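Local coordinates for protein nucleoporin NUP82 (Chaetomium thermophilum, PDB 5CWW) that probably serves as a structural component of the nuclear pore complex, where it may help to dock factors of nuclear transport, this chain being its N-terminal beta-propeller part, at residues Val281-Pro294 / Val356-Gln370. Residues are numbered along the deposited sequence; the frame is centred on the assembly and turned at random.
Sequences VYALCPLLPQRWTP and VYTRPSRPGLVPKLQ
Arg359 winds along Leu288, Pro289 and Gln290, meeting them atom by atom. Its CB lies 3.4 Å from Pro289 O and its CG 4.0 Å from Leu288 CB, and CD passes Leu288 O. With CG anti to the backbone N (chi1 -174°) and bends at chi2 and chi3, the chain brings the guanidinium edge-on to Leu288 O, which accepts hydrogen bonds from NE (2.9 Å) and NH2 (3.1 Å), both reaching it from the same face of its carbonyl plane. NH1, at the tip, passes beside Gln290 CG, and Gln290 CA lies over the rim of one guanidinium face. Cutting this side chain back to an alanine is likely to leave Leu288 O without these two donors and open a gap beside Gln290. The two segments pair antiparallel at both ends: Ala283 with Gln370 completes a four-stranded antiparallel sheet, the form of a beta-propeller blade, whereas Trp292 with Tyr357 joins a separate small sheet next to the helical insertion that includes helix 321-338. There Trp292 NE1 hydrogen-bonds Thr358 O (3.1 Å); the oxygen lies in the indole plane, but NE1 stands almost straight above the carbonyl plane of Thr358, not on a lone pair. Tyr357 CB makes a CH-pi contact over one face of the indole, and Leu288 CD1 lies over the opposite face. Pro294 CD packs 3.6 Å from Tyr357 CD1, while the Tyr357 hydroxyl bonds to Glu355. In the blade, Leu369 CG meets Tyr282 CD2 at 3.7 Å, and a water joins Cys285 N to Gln370 NE2, which also bonds to Glu447 O.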
loop_
_atom_site.group_PDB
_atom_site.type_symbol
_atom_site.label_atom_id
_atom_site.label_comp_id
_atom_site.label_asym_id
_atom_site.label_seq_id
_atom_site.Cartn_x
_atom_site.Cartn_y
_atom_site.Cartn_z
ATOM N N VAL B 281 7.131 3.336 6.257
ATOM C CA VAL B 281 7.089 2.732 4.934
ATOM C C VAL B 281 7.595 1.301 5.038
ATOM O O VAL B 281 8.562 1.031 5.748
ATOM C CB VAL B 281 7.946 3.528 3.917
ATOM C CG1 VAL B 281 8.034 2.804 2.581
ATOM C CG2 VAL B 281 7.385 4.931 3.727
ATOM N N TYR B 282 6.937 0.396 4.322
ATOM C CA TYR B 282 7.300 -1.014 4.328
ATOM C C TYR B 282 7.372 -1.559 2.908
ATOM O O TYR B 282 6.782 -0.996 1.987
ATOM C CB TYR B 282 6.283 -1.829 5.131
ATOM C CG TYR B 282 6.285 -1.556 6.616
ATOM C CD1 TYR B 282 5.511 -0.539 7.155
ATOM C CD2 TYR B 282 7.047 -2.329 7.480
ATOM C CE1 TYR B 282 5.504 -0.293 8.514
ATOM C CE2 TYR B 282 7.047 -2.089 8.839
ATOM C CZ TYR B 282 6.273 -1.073 9.351
ATOM O OH TYR B 282 6.268 -0.834 10.705
ATOM N N ALA B 283 8.082 -2.670 2.744
ATOM C CA ALA B 283 8.158 -3.352 1.459
ATOM C C ALA B 283 8.054 -4.861 1.644
ATOM O O ALA B 283 8.584 -5.413 2.605
ATOM C CB ALA B 283 9.450 -2.991 0.740
ATOM N N LEU B 284 7.356 -5.511 0.717
ATOM C CA LEU B 284 7.241 -6.966 0.684
ATOM C C LEU B 284 7.784 -7.495 -0.630
ATOM O O LEU B 284 7.289 -7.128 -1.694
ATOM C CB LEU B 284 5.784 -7.407 0.827
ATOM C CG LEU B 284 5.145 -7.604 2.197
ATOM C CD1 LEU B 284 3.705 -8.039 1.981
ATOM C CD2 LEU B 284 5.891 -8.630 3.038
ATOM N N CYS B 285 8.775 -8.375 -0.566
ATOM C CA CYS B 285 9.389 -8.897 -1.781
ATOM C C CYS B 285 10.018 -10.271 -1.555
ATOM O O CYS B 285 10.764 -10.450 -0.597
ATOM C CB CYS B 285 10.449 -7.918 -2.287
ATOM S SG CYS B 285 11.410 -8.520 -3.682
ATOM N N PRO B 286 9.740 -11.242 -2.445
ATOM C CA PRO B 286 8.915 -11.194 -3.657
ATOM C C PRO B 286 7.463 -11.608 -3.422
ATOM O O PRO B 286 7.215 -12.728 -2.972
ATOM C CB PRO B 286 9.612 -12.194 -4.574
ATOM C CG PRO B 286 10.135 -13.231 -3.642
ATOM C CD PRO B 286 10.401 -12.553 -2.311
ATOM N N LEU B 287 6.525 -10.717 -3.730
ATOM C CA LEU B 287 5.104 -11.015 -3.593
ATOM C C LEU B 287 4.529 -11.419 -4.946
ATOM O O LEU B 287 4.418 -10.589 -5.850
ATOM C CB LEU B 287 4.349 -9.807 -3.034
ATOM C CG LEU B 287 2.851 -10.013 -2.795
ATOM C CD1 LEU B 287 2.608 -11.047 -1.703
ATOM C CD2 LEU B 287 2.179 -8.695 -2.444
ATOM N N LEU B 288 4.170 -12.692 -5.075
ATOM C CA LEU B 288 3.651 -13.230 -6.328
ATOM C C LEU B 288 2.335 -13.973 -6.120
ATOM O O LEU B 288 2.131 -14.600 -5.079
ATOM C CB LEU B 288 4.676 -14.171 -6.966
ATOM C CG LEU B 288 5.910 -13.539 -7.613
ATOM C CD1 LEU B 288 6.919 -14.619 -7.968
ATOM C CD2 LEU B 288 5.531 -12.746 -8.852
ATOM N N PRO B 289 1.433 -13.911 -7.111
ATOM C CA PRO B 289 0.289 -14.827 -7.077
ATOM C C PRO B 289 0.739 -16.259 -7.362
ATOM O O PRO B 289 1.913 -16.467 -7.668
ATOM C CB PRO B 289 -0.634 -14.290 -8.179
ATOM C CG PRO B 289 0.235 -13.464 -9.053
ATOM C CD PRO B 289 1.318 -12.917 -8.192
ATOM N N GLN B 290 -0.172 -17.223 -7.253
ATOM C CA GLN B 290 0.169 -18.629 -7.463
ATOM C C GLN B 290 0.779 -18.855 -8.839
ATOM O O GLN B 290 1.638 -19.720 -9.013
ATOM C CB GLN B 290 -1.067 -19.514 -7.300
ATOM C CG GLN B 290 -1.618 -19.542 -5.891
ATOM C CD GLN B 290 -2.780 -20.502 -5.735
ATOM O OE1 GLN B 290 -2.810 -21.310 -4.804
ATOM N NE2 GLN B 290 -3.749 -20.414 -6.638
ATOM N N ARG B 291 0.319 -18.076 -9.810
ATOM C CA ARG B 291 0.832 -18.147 -11.172
ATOM C C ARG B 291 1.129 -16.740 -11.667
ATOM O O ARG B 291 0.400 -15.803 -11.347
ATOM C CB ARG B 291 -0.174 -18.848 -12.086
ATOM C CG ARG B 291 -0.152 -20.364 -11.972
ATOM C CD ARG B 291 -1.352 -20.996 -12.657
ATOM N NE ARG B 291 -2.504 -21.089 -11.763
ATOM C CZ ARG B 291 -2.746 -22.109 -10.941
ATOM N NH1 ARG B 291 -1.916 -23.143 -10.886
ATOM N NH2 ARG B 291 -3.823 -22.094 -10.169
ATOM N N TRP B 292 2.197 -16.591 -12.445
ATOM C CA TRP B 292 2.657 -15.269 -12.860
ATOM C C TRP B 292 3.304 -15.290 -14.244
ATOM O O TRP B 292 3.784 -16.326 -14.707
ATOM C CB TRP B 292 3.642 -14.707 -11.828
ATOM C CG TRP B 292 4.827 -15.592 -11.557
ATOM C CD1 TRP B 292 4.813 -16.836 -10.996
ATOM C CD2 TRP B 292 6.202 -15.289 -11.823
ATOM N NE1 TRP B 292 6.092 -17.329 -10.904
ATOM C CE2 TRP B 292 6.964 -16.398 -11.404
ATOM C CE3 TRP B 292 6.864 -14.189 -12.376
ATOM C CZ2 TRP B 292 8.350 -16.440 -11.523
ATOM C CZ3 TRP B 292 8.242 -14.232 -12.493
ATOM C CH2 TRP B 292 8.970 -15.349 -12.068
ATOM N N THR B 293 3.299 -14.129 -14.893
ATOM C CA THR B 293 3.824 -13.969 -16.246
ATOM C C THR B 293 4.902 -12.888 -16.266
ATOM O O THR B 293 4.589 -11.706 -16.143
ATOM C CB THR B 293 2.712 -13.589 -17.239
ATOM O OG1 THR B 293 1.738 -14.637 -17.290
ATOM C CG2 THR B 293 3.281 -13.358 -18.638
ATOM N N PRO B 294 6.176 -13.286 -16.413
ATOM C CA PRO B 294 7.251 -12.294 -16.496
ATOM C C PRO B 294 7.554 -11.877 -17.931
ATOM O O PRO B 294 7.355 -12.676 -18.845
ATOM C CB PRO B 294 8.441 -13.035 -15.892
ATOM C CG PRO B 294 8.211 -14.457 -16.294
ATOM C CD PRO B 294 6.709 -14.658 -16.330
ATOM N N VAL B 356 3.918 -18.824 -18.653
ATOM C CA VAL B 356 3.285 -18.757 -17.344
ATOM C C VAL B 356 4.013 -19.675 -16.373
ATOM O O VAL B 356 4.122 -20.880 -16.602
ATOM C CB VAL B 356 1.797 -19.157 -17.405
ATOM C CG1 VAL B 356 1.153 -19.052 -16.027
ATOM C CG2 VAL B 356 1.055 -18.285 -18.408
ATOM N N TYR B 357 4.507 -19.090 -15.287
ATOM C CA TYR B 357 5.198 -19.833 -14.242
ATOM C C TYR B 357 4.337 -19.909 -12.989
ATOM O O TYR B 357 3.407 -19.122 -12.818
ATOM C CB TYR B 357 6.539 -19.179 -13.902
ATOM C CG TYR B 357 7.522 -19.119 -15.048
ATOM C CD1 TYR B 357 7.432 -18.128 -16.015
ATOM C CD2 TYR B 357 8.552 -20.044 -15.151
ATOM C CE1 TYR B 357 8.334 -18.067 -17.060
ATOM C CE2 TYR B 357 9.460 -19.990 -16.192
ATOM C CZ TYR B 357 9.347 -18.999 -17.142
ATOM O OH TYR B 357 10.246 -18.942 -18.181
ATOM N N THR B 358 4.653 -20.862 -12.119
ATOM C CA THR B 358 4.015 -20.949 -10.814
ATOM C C THR B 358 4.942 -20.341 -9.772
ATOM O O THR B 358 6.155 -20.280 -9.971
ATOM C CB THR B 358 3.687 -22.400 -10.421
ATOM O OG1 THR B 358 4.890 -23.083 -10.046
ATOM C CG2 THR B 358 3.020 -23.134 -11.576
ATOM N N ARG B 359 4.367 -19.873 -8.671
ATOM C CA ARG B 359 5.162 -19.284 -7.605
ATOM C C ARG B 359 6.026 -20.356 -6.952
ATOM O O ARG B 359 5.531 -21.440 -6.645
ATOM C CB ARG B 359 4.271 -18.633 -6.550
ATOM C CG ARG B 359 5.037 -17.871 -5.480
ATOM C CD ARG B 359 4.315 -17.919 -4.149
ATOM N NE ARG B 359 3.015 -17.254 -4.200
ATOM C CZ ARG B 359 1.836 -17.858 -4.071
ATOM N NH1 ARG B 359 1.751 -19.168 -3.883
ATOM N NH2 ARG B 359 0.727 -17.138 -4.134
ATOM N N PRO B 360 7.323 -20.070 -6.754
ATOM C CA PRO B 360 8.140 -20.984 -5.953
ATOM C C PRO B 360 7.538 -21.204 -4.571
ATOM O O PRO B 360 7.034 -20.254 -3.968
ATOM C CB PRO B 360 9.483 -20.261 -5.858
ATOM C CG PRO B 360 9.548 -19.445 -7.104
ATOM C CD PRO B 360 8.134 -18.995 -7.355
ATOM N N SER B 361 7.589 -22.439 -4.083
ATOM C CA SER B 361 7.066 -22.763 -2.762
ATOM C C SER B 361 8.140 -22.575 -1.699
ATOM O O SER B 361 7.830 -22.344 -0.533
ATOM C CB SER B 361 6.536 -24.197 -2.729
ATOM O OG SER B 361 5.375 -24.322 -3.531
ATOM N N ARG B 362 9.400 -22.681 -2.111
ATOM C CA ARG B 362 10.528 -22.456 -1.209
ATOM C C ARG B 362 11.164 -21.100 -1.511
ATOM O O ARG B 362 11.132 -20.650 -2.656
ATOM C CB ARG B 362 11.564 -23.569 -1.353
ATOM C CG ARG B 362 10.986 -24.971 -1.295
ATOM C CD ARG B 362 12.039 -26.015 -1.617
ATOM N NE ARG B 362 11.452 -27.333 -1.842
ATOM C CZ ARG B 362 12.149 -28.419 -2.164
ATOM N NH1 ARG B 362 13.467 -28.352 -2.303
ATOM N NH2 ARG B 362 11.527 -29.575 -2.348
ATOM N N PRO B 363 11.748 -20.440 -0.494
ATOM C CA PRO B 363 11.826 -20.856 0.912
ATOM C C PRO B 363 10.472 -20.793 1.614
ATOM O O PRO B 363 10.266 -21.482 2.612
ATOM C CB PRO B 363 12.803 -19.844 1.533
ATOM C CG PRO B 363 13.476 -19.172 0.386
ATOM C CD PRO B 363 12.491 -19.191 -0.729
ATOM N N GLY B 364 9.566 -19.973 1.087
ATOM C CA GLY B 364 8.227 -19.849 1.635
ATOM C C GLY B 364 7.366 -18.949 0.772
ATOM O O GLY B 364 7.877 -18.247 -0.098
ATOM N N LEU B 365 6.059 -18.960 1.012
ATOM C CA LEU B 365 5.131 -18.175 0.202
ATOM C C LEU B 365 5.116 -16.710 0.623
ATOM O O LEU B 365 4.910 -15.818 -0.202
ATOM C CB LEU B 365 3.715 -18.745 0.299
ATOM C CG LEU B 365 3.517 -20.212 -0.088
ATOM C CD1 LEU B 365 2.028 -20.526 -0.161
ATOM C CD2 LEU B 365 4.203 -20.553 -1.403
ATOM N N VAL B 366 5.336 -16.470 1.911
ATOM C CA VAL B 366 5.246 -15.128 2.469
ATOM C C VAL B 366 6.645 -14.549 2.672
ATOM O O VAL B 366 7.422 -15.072 3.466
ATOM C CB VAL B 366 4.482 -15.130 3.805
ATOM C CG1 VAL B 366 4.322 -13.714 4.346
ATOM C CG2 VAL B 366 3.119 -15.790 3.626
ATOM N N PRO B 367 6.979 -13.469 1.945
ATOM C CA PRO B 367 8.294 -12.864 2.164
ATOM C C PRO B 367 8.358 -12.095 3.477
ATOM O O PRO B 367 7.325 -11.811 4.083
ATOM C CB PRO B 367 8.453 -11.926 0.966
ATOM C CG PRO B 367 7.077 -11.574 0.578
ATOM C CD PRO B 367 6.219 -12.766 0.898
ATOM N N LYS B 368 9.569 -11.783 3.915
ATOM C CA LYS B 368 9.766 -10.988 5.114
ATOM C C LYS B 368 9.207 -9.585 4.920
ATOM O O LYS B 368 9.315 -9.008 3.836
ATOM C CB LYS B 368 11.252 -10.913 5.467
ATOM C CG LYS B 368 11.560 -10.071 6.695
ATOM C CD LYS B 368 13.053 -9.988 6.957
ATOM C CE LYS B 368 13.350 -9.020 8.087
ATOM N NZ LYS B 368 14.794 -8.990 8.423
ATOM N N LEU B 369 8.599 -9.040 5.966
ATOM C CA LEU B 369 8.187 -7.644 5.943
ATOM C C LEU B 369 9.404 -6.774 6.216
ATOM O O LEU B 369 10.030 -6.887 7.269
ATOM C CB LEU B 369 7.095 -7.364 6.975
ATOM C CG LEU B 369 6.543 -5.934 6.940
ATOM C CD1 LEU B 369 5.828 -5.653 5.624
ATOM C CD2 LEU B 369 5.620 -5.680 8.118
ATOM N N GLN B 370 9.741 -5.920 5.255
ATOM C CA GLN B 370 10.895 -5.038 5.369
ATOM C C GLN B 370 10.470 -3.645 5.813
ATOM O O GLN B 370 9.647 -3.005 5.158
ATOM C CB GLN B 370 11.641 -4.958 4.035
ATOM C CG GLN B 370 12.156 -6.298 3.541
ATOM C CD GLN B 370 12.956 -6.178 2.263
ATOM O OE1 GLN B 370 13.782 -5.278 2.119
ATOM N NE2 GLN B 370 12.710 -7.083 1.319
HETATM O O HOH W 1 10.506 -8.904 1.659
HETATM O O HOH W 2 4.705 -14.627 -2.891
HETATM O O HOH W 3 -1.439 -19.317 -2.696
#